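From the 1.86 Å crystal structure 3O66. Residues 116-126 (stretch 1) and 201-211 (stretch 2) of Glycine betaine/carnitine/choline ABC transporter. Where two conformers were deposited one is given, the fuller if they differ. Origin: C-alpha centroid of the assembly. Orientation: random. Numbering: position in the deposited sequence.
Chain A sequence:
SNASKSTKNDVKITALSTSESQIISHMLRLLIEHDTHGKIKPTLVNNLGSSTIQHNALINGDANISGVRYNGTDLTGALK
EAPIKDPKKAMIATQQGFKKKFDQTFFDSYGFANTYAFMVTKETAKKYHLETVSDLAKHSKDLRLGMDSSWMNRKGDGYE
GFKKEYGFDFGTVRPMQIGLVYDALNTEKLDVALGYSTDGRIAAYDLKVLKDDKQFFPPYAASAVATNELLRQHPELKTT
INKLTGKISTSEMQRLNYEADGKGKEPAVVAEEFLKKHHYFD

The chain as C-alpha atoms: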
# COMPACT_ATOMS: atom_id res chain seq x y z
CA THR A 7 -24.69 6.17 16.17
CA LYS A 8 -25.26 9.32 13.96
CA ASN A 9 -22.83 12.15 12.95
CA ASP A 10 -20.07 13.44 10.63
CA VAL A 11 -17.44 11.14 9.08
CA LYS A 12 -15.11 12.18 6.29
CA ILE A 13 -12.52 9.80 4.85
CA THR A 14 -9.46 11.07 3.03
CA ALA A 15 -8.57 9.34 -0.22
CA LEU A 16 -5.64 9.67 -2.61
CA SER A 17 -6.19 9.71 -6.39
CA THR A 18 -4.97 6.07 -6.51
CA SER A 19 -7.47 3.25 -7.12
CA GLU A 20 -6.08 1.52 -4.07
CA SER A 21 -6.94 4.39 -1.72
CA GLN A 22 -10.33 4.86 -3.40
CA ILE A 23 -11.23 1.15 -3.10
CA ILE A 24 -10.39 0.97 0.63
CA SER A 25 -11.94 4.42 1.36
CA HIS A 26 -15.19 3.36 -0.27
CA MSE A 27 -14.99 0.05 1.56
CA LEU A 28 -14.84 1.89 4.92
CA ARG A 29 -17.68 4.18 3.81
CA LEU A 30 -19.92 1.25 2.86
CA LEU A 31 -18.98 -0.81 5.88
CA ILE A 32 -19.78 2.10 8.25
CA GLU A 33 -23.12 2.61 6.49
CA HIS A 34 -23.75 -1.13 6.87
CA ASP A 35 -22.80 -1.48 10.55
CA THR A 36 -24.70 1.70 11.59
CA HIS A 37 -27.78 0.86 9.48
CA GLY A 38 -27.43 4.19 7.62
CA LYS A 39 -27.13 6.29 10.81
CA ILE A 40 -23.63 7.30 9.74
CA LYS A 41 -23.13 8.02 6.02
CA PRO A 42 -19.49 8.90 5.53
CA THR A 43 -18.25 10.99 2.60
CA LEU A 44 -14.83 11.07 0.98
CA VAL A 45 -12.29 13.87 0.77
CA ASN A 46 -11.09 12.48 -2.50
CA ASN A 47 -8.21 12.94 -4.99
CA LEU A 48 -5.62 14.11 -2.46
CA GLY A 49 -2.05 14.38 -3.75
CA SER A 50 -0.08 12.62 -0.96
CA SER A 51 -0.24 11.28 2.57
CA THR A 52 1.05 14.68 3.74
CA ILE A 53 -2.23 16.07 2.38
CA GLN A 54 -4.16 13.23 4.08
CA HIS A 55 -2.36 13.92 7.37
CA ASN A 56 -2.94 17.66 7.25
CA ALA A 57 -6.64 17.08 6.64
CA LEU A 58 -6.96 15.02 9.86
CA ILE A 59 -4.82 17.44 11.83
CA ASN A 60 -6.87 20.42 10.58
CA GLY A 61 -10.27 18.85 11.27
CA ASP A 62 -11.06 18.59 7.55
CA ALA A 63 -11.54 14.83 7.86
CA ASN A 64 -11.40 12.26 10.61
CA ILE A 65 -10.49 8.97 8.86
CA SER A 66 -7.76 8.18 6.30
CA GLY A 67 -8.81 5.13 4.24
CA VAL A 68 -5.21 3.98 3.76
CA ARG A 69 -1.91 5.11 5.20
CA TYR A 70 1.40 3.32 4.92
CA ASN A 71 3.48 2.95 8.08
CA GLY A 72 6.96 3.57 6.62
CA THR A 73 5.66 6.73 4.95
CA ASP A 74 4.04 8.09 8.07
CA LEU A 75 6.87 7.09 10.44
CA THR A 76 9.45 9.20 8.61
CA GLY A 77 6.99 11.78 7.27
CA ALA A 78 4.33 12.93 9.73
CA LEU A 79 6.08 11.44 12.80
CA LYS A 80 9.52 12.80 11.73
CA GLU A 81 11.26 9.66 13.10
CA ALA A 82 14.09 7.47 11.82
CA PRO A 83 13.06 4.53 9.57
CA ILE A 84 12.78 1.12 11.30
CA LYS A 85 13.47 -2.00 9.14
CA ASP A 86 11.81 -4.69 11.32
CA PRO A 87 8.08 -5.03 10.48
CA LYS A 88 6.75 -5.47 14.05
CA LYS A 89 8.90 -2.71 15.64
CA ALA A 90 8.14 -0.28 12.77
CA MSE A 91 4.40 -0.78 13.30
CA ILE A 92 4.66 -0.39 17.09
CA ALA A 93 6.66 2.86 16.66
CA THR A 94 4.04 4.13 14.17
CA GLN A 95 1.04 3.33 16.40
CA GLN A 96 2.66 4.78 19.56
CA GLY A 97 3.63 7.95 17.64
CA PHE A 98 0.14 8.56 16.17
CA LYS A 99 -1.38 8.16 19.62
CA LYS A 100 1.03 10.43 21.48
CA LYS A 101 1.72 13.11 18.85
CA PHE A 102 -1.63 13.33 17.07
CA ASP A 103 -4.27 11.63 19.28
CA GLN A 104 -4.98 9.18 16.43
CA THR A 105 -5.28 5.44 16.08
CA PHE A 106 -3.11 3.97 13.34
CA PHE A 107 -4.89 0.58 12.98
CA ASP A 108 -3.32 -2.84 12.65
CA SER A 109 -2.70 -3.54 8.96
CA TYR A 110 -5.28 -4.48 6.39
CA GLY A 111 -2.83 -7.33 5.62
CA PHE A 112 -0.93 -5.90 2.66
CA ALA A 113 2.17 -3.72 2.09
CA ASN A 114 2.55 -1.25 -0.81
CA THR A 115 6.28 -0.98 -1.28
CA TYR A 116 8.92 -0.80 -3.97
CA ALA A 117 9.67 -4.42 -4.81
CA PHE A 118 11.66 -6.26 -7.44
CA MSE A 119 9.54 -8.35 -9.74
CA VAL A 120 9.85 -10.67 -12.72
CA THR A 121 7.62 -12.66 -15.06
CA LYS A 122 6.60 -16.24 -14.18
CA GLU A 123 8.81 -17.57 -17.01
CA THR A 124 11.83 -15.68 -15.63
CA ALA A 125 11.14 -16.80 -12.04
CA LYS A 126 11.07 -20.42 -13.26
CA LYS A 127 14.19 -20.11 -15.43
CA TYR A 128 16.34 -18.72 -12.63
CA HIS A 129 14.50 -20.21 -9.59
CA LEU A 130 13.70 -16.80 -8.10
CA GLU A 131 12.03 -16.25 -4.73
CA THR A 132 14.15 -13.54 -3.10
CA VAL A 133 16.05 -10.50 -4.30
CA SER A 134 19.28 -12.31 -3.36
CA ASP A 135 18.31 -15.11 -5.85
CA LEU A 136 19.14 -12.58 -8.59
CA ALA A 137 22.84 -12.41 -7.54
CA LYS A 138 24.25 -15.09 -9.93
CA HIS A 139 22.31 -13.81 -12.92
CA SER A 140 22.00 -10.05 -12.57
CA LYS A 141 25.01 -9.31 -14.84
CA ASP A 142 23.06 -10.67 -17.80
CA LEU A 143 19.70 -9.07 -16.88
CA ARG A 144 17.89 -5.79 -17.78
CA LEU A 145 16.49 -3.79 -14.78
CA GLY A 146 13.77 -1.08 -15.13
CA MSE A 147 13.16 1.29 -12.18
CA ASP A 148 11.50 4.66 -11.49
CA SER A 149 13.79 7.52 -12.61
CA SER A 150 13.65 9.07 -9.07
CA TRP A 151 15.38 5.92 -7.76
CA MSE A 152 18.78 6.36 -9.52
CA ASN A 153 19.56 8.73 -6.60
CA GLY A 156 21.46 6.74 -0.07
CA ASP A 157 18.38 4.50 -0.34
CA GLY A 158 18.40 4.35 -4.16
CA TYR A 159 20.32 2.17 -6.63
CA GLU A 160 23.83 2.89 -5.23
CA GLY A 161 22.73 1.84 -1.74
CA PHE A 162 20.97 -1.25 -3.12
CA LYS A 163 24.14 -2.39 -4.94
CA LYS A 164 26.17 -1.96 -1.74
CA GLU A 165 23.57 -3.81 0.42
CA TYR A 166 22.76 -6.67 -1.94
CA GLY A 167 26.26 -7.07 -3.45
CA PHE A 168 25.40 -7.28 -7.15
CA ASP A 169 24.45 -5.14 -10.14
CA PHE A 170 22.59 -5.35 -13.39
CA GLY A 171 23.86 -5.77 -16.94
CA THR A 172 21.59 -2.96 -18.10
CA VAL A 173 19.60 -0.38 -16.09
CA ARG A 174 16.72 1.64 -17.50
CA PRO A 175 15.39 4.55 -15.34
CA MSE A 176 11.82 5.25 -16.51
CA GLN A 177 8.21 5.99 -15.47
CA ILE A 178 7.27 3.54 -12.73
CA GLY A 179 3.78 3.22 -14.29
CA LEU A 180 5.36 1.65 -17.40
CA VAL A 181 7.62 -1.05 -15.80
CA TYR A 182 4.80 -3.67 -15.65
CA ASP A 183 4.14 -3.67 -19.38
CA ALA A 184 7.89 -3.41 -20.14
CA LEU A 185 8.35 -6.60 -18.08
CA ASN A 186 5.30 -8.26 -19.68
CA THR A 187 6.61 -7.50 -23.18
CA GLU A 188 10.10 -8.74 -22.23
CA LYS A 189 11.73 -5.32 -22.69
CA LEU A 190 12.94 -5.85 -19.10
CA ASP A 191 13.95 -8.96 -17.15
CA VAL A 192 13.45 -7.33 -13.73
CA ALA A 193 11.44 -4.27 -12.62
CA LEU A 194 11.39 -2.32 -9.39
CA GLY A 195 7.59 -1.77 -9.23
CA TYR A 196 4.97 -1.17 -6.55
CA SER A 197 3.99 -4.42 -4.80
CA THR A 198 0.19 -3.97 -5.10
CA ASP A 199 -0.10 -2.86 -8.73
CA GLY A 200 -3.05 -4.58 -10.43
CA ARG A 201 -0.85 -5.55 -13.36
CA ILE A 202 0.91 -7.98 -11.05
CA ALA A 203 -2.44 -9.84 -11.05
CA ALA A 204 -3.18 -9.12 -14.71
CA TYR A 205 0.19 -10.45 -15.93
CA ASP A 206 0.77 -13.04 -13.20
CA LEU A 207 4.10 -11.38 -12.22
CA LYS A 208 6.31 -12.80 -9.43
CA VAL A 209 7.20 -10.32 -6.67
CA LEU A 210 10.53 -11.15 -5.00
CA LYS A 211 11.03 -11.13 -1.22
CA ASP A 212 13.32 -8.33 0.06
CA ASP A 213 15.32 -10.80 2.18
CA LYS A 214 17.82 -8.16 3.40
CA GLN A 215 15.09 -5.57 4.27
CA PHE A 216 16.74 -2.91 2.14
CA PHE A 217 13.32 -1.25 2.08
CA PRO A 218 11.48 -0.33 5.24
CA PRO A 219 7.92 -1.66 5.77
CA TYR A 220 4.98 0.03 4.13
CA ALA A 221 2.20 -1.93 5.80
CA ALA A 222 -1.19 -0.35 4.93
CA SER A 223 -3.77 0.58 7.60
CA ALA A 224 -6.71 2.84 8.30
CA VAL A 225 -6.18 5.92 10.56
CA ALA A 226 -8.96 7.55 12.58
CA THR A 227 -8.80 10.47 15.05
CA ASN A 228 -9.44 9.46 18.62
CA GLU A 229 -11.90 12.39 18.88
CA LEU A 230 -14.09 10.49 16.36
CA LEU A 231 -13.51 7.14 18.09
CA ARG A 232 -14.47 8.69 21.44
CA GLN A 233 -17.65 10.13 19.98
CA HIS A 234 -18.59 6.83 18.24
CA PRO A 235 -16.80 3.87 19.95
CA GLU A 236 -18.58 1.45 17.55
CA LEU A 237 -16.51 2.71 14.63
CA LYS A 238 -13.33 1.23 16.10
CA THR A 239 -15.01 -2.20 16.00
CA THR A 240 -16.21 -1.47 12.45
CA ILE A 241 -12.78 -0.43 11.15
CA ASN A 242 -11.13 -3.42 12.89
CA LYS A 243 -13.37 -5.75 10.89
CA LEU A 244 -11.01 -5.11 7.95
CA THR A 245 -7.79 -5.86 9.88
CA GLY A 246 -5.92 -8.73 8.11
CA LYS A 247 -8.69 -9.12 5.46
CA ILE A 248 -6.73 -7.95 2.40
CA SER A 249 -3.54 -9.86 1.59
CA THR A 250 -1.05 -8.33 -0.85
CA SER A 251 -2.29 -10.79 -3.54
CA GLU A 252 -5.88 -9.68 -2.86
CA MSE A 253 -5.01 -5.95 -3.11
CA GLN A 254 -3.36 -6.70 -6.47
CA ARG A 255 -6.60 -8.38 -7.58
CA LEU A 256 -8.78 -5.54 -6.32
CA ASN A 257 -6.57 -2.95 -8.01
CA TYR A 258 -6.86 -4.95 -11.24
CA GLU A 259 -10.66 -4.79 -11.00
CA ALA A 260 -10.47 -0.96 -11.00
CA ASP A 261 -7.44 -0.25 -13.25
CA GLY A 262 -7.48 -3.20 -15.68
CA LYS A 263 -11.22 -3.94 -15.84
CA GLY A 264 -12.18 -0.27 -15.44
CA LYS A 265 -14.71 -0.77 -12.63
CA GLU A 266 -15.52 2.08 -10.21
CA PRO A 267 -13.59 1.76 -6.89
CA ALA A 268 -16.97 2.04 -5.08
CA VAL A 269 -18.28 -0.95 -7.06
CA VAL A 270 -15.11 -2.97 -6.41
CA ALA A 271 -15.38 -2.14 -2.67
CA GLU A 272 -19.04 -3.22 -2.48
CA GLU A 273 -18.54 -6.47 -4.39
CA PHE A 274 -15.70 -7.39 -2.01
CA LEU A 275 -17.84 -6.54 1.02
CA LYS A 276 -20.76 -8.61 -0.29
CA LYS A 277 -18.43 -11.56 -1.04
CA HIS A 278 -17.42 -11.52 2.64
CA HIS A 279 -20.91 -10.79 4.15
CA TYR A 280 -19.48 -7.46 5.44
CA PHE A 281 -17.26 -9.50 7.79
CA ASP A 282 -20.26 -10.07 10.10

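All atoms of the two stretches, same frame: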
# COMPACT_ATOMS: atom_id res chain seq x y z
N TYR A 116 8.05 -0.46 -2.86
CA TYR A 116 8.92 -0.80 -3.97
C TYR A 116 9.30 -2.27 -3.74
O TYR A 116 9.55 -2.68 -2.61
CB TYR A 116 10.19 0.06 -4.00
CG TYR A 116 10.07 1.42 -4.71
CD1 TYR A 116 8.95 1.76 -5.48
CD2 TYR A 116 11.11 2.33 -4.63
CE1 TYR A 116 8.87 3.01 -6.12
CE2 TYR A 116 11.05 3.57 -5.28
CZ TYR A 116 9.93 3.90 -6.03
OH TYR A 116 9.88 5.14 -6.64
N ALA A 117 9.31 -3.03 -4.84
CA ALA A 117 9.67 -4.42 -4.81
C ALA A 117 10.16 -4.81 -6.18
O ALA A 117 9.63 -4.35 -7.19
CB ALA A 117 8.43 -5.29 -4.44
N PHE A 118 11.15 -5.69 -6.21
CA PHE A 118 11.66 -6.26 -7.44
C PHE A 118 10.73 -7.34 -7.89
O PHE A 118 10.24 -8.13 -7.07
CB PHE A 118 13.08 -6.82 -7.26
CG PHE A 118 14.10 -5.75 -7.00
CD1 PHE A 118 14.67 -5.05 -8.06
CD2 PHE A 118 14.39 -5.36 -5.69
CE1 PHE A 118 15.59 -4.03 -7.82
CE2 PHE A 118 15.31 -4.32 -5.44
CZ PHE A 118 15.89 -3.66 -6.51
N MSE A 119 10.51 -7.41 -9.19
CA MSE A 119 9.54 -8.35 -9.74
C MSE A 119 9.93 -8.79 -11.13
O MSE A 119 10.66 -8.07 -11.85
CB MSE A 119 8.11 -7.81 -9.71
CG MSE A 119 7.96 -6.48 -10.47
SE MSE A 119 6.19 -5.69 -10.22
CE MSE A 119 6.40 -5.21 -8.33
N VAL A 120 9.49 -10.00 -11.46
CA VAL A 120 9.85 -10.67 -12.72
C VAL A 120 8.62 -11.35 -13.29
O VAL A 120 7.60 -11.48 -12.59
CB VAL A 120 10.99 -11.69 -12.53
CG1 VAL A 120 12.23 -11.00 -12.01
CG2 VAL A 120 10.56 -12.93 -11.61
N THR A 121 8.71 -11.83 -14.53
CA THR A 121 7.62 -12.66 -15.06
C THR A 121 7.68 -14.07 -14.46
O THR A 121 8.74 -14.50 -13.95
CB THR A 121 7.71 -12.86 -16.57
OG1 THR A 121 8.95 -13.54 -16.87
CG2 THR A 121 7.60 -11.49 -17.37
N LYS A 122 6.60 -14.83 -14.58
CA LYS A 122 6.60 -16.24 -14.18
C LYS A 122 7.62 -17.07 -14.96
O LYS A 122 8.25 -17.95 -14.38
CB LYS A 122 5.20 -16.85 -14.26
CG LYS A 122 4.62 -16.97 -15.66
CD LYS A 122 3.37 -17.84 -15.67
CE LYS A 122 2.52 -17.55 -16.89
NZ LYS A 122 2.40 -16.07 -17.08
N GLU A 123 7.81 -16.80 -16.25
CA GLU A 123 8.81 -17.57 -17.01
C GLU A 123 10.24 -17.30 -16.52
O GLU A 123 11.08 -18.20 -16.47
CB GLU A 123 8.70 -17.35 -18.53
CG GLU A 123 9.83 -18.01 -19.32
CD GLU A 123 9.70 -17.85 -20.82
OE1 GLU A 123 9.76 -16.70 -21.31
OE2 GLU A 123 9.55 -18.89 -21.53
N THR A 124 10.51 -16.05 -16.16
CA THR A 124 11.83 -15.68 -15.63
C THR A 124 12.05 -16.27 -14.22
O THR A 124 13.14 -16.78 -13.90
CB THR A 124 11.99 -14.16 -15.65
OG1 THR A 124 12.02 -13.72 -17.02
CG2 THR A 124 13.30 -13.72 -14.99
N ALA A 125 11.02 -16.22 -13.38
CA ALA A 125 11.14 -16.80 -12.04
C ALA A 125 11.42 -18.30 -12.10
O ALA A 125 12.16 -18.82 -11.25
CB ALA A 125 9.90 -16.50 -11.16
N LYS A 126 10.84 -18.98 -13.08
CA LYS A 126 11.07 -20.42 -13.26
C LYS A 126 12.47 -20.71 -13.77
O LYS A 126 13.12 -21.65 -13.31
CB LYS A 126 10.04 -21.06 -14.20
CG LYS A 126 8.71 -21.46 -13.56
CD LYS A 126 7.67 -21.90 -14.63
CE LYS A 126 6.81 -20.71 -15.12
NZ LYS A 126 6.42 -20.74 -16.57
N ARG A 201 -1.44 -4.83 -12.24
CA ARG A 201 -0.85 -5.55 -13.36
C ARG A 201 -0.07 -6.76 -12.89
O ARG A 201 0.20 -7.69 -13.67
CB ARG A 201 -0.05 -4.61 -14.28
CG ARG A 201 -0.99 -3.72 -15.11
CD ARG A 201 -0.29 -2.50 -15.66
NE ARG A 201 0.06 -1.54 -14.59
CZ ARG A 201 0.18 -0.24 -14.80
NH1 ARG A 201 0.49 0.58 -13.81
NH2 ARG A 201 -0.00 0.25 -16.03
N ILE A 202 0.28 -6.78 -11.61
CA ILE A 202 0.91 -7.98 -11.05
C ILE A 202 -0.09 -9.14 -11.14
O ILE A 202 0.29 -10.27 -11.47
CB ILE A 202 1.36 -7.76 -9.59
CG1 ILE A 202 2.52 -6.74 -9.53
CG2 ILE A 202 1.77 -9.08 -8.98
CD1 ILE A 202 2.78 -6.17 -8.13
N ALA A 203 -1.36 -8.85 -10.87
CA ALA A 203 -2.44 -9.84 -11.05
C ALA A 203 -2.76 -10.03 -12.54
O ALA A 203 -2.98 -11.16 -13.00
CB ALA A 203 -3.74 -9.42 -10.25
N ALA A 204 -2.78 -8.96 -13.31
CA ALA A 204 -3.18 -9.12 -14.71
C ALA A 204 -2.18 -9.96 -15.51
O ALA A 204 -2.59 -10.72 -16.40
CB ALA A 204 -3.39 -7.77 -15.37
N TYR A 205 -0.89 -9.83 -15.17
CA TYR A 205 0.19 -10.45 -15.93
C TYR A 205 0.85 -11.59 -15.19
O TYR A 205 1.86 -12.14 -15.65
CB TYR A 205 1.25 -9.42 -16.31
CG TYR A 205 0.73 -8.23 -17.05
CD1 TYR A 205 -0.47 -8.29 -17.78
CD2 TYR A 205 1.45 -7.04 -17.07
CE1 TYR A 205 -0.95 -7.20 -18.46
CE2 TYR A 205 0.98 -5.93 -17.76
CZ TYR A 205 -0.22 -6.02 -18.45
OH TYR A 205 -0.70 -4.94 -19.14
N ASP A 206 0.27 -11.95 -14.04
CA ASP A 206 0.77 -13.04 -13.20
C ASP A 206 2.28 -12.88 -12.92
O ASP A 206 3.06 -13.80 -13.11
CB ASP A 206 0.45 -14.41 -13.85
CG ASP A 206 0.52 -15.56 -12.86
OD1 ASP A 206 0.37 -15.35 -11.64
OD2 ASP A 206 0.71 -16.70 -13.32
N LEU A 207 2.68 -11.68 -12.51
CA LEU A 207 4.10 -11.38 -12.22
C LEU A 207 4.49 -11.97 -10.86
O LEU A 207 3.61 -12.22 -10.02
CB LEU A 207 4.34 -9.88 -12.24
CG LEU A 207 4.00 -9.09 -13.53
CD1 LEU A 207 4.23 -7.58 -13.32
CD2 LEU A 207 4.84 -9.59 -14.71
N LYS A 208 5.78 -12.23 -10.66
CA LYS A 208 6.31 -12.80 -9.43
C LYS A 208 7.05 -11.71 -8.67
O LYS A 208 8.05 -11.16 -9.14
CB LYS A 208 7.25 -13.98 -9.74
CG LYS A 208 8.10 -14.46 -8.52
CD LYS A 208 7.31 -15.43 -7.62
CE LYS A 208 8.13 -15.76 -6.35
NZ LYS A 208 7.24 -16.44 -5.40
N VAL A 209 6.55 -11.35 -7.50
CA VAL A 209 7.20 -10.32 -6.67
C VAL A 209 8.22 -11.02 -5.80
O VAL A 209 7.87 -12.03 -5.16
CB VAL A 209 6.17 -9.60 -5.82
CG1 VAL A 209 6.87 -8.51 -4.92
CG2 VAL A 209 5.09 -9.00 -6.75
N LEU A 210 9.45 -10.51 -5.77
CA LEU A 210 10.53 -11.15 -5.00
C LEU A 210 10.59 -10.63 -3.57
O LEU A 210 10.34 -9.45 -3.33
CB LEU A 210 11.88 -10.94 -5.71
CG LEU A 210 11.98 -11.50 -7.15
CD1 LEU A 210 13.34 -11.17 -7.73
CD2 LEU A 210 11.77 -13.02 -7.13
N LYS A 211 10.92 -11.52 -2.62
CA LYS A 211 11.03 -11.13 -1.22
C LYS A 211 12.31 -10.33 -1.00
O LYS A 211 13.38 -10.71 -1.50
CB LYS A 211 10.99 -12.37 -0.29
CG LYS A 211 9.62 -13.03 -0.25
CD LYS A 211 9.54 -14.27 0.66
CE LYS A 211 10.40 -15.42 0.16
NZ LYS A 211 10.24 -16.66 1.01
O HOH W 1 11.66 -6.76 -3.36
O HOH W 2 4.41 -13.40 -15.76

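Stretch 2 enters the contact as the end of a helix, and its first point of touch is Ile-202. The CA-to-CB bond of this residue points sideways, but its m,t rotamer brings the tip nearer, and CD1 lies 3.8 Å from CE of Met-119, a selenomethionine. Ile-202 also steadies the turn that follows: its O accepts from Leu-207 N at 3.0 Å, while Arg-201 O accepts from Tyr-205 N at 2.8 Å.

Tyr-205 is the first residue to leave helical phi/psi (-110/8), and its ring leads away from stretch 1. Its contribution is made by the backbone: water 2 donates to Tyr-205 O (2.8 Å) and accepts from Lys-122 N (2.9 Å), so a single solvent molecule links the turn to the first residue of the opposing helix. Asp-206 follows with positive phi and psi (50/49). Its OD2 is 4.2 Å from Lys-122 NZ, a separation beyond a salt bridge; the opposite charges are merely near each other, and the closest approach of the pair is OD2 to Lys-122 CD at 3.7 Å.

Leu-207 is buried and touches three residues of stretch 1. Leu-207 CA lies 3.5 Å from Val-120 O, Leu-207 CD1 is 4.1 Å from Met-119 SE, and Leu-207 CD2 is 4.2 Å from Thr-121 CA. Thr-121 occupies the N-cap position, where its OG1 accepts from Thr-124 N (3.0 Å, 157°), so the leucine packs against the residue that caps the helix of stretch 1.

At Lys-208 the backbones pair directly. Lys-208 N donates to Val-120 O (2.8 Å, 173°) and Val-120 N donates to Lys-208 O (3.0 Å, 162°); this reciprocal pair defines an antiparallel hydrogen-bonded bridge. Lys-208 O also receives a CA-H...O contact from Met-119 CA at 3.2 Å. The two side chains share a face of the sheet, with Lys-208 CB 3.9 Å from Val-120 CG2, and Lys-208 CG lies 3.8 Å from Ala-125 CB. The lysine's end leads away, and NZ is hydrogen-bonded elsewhere in the structure.

Val-209 forms the adjacent non-hydrogen-bonded bridge with Met-119, where the CA atoms of the two residues close to 4.3 Å. Their side chains occupy the other face, and Val-209 CG2 is 4.3 Å from Met-119 CE. Its CG1 approaches Ala-117 CB at 3.6 Å.

Leu-210 N donates to Phe-118 O (2.8 Å, 171°), extending the backbone pairing. Water 1 then accepts from Phe-118 N (3.1 Å) and donates to Leu-210 O (3.0 Å), bridging these groups where the chains separate. Leu-210 CD1 sits 4.4 Å from both Phe-118 CB and Val-120 CG1. Lys-211 points away, and the contact ends.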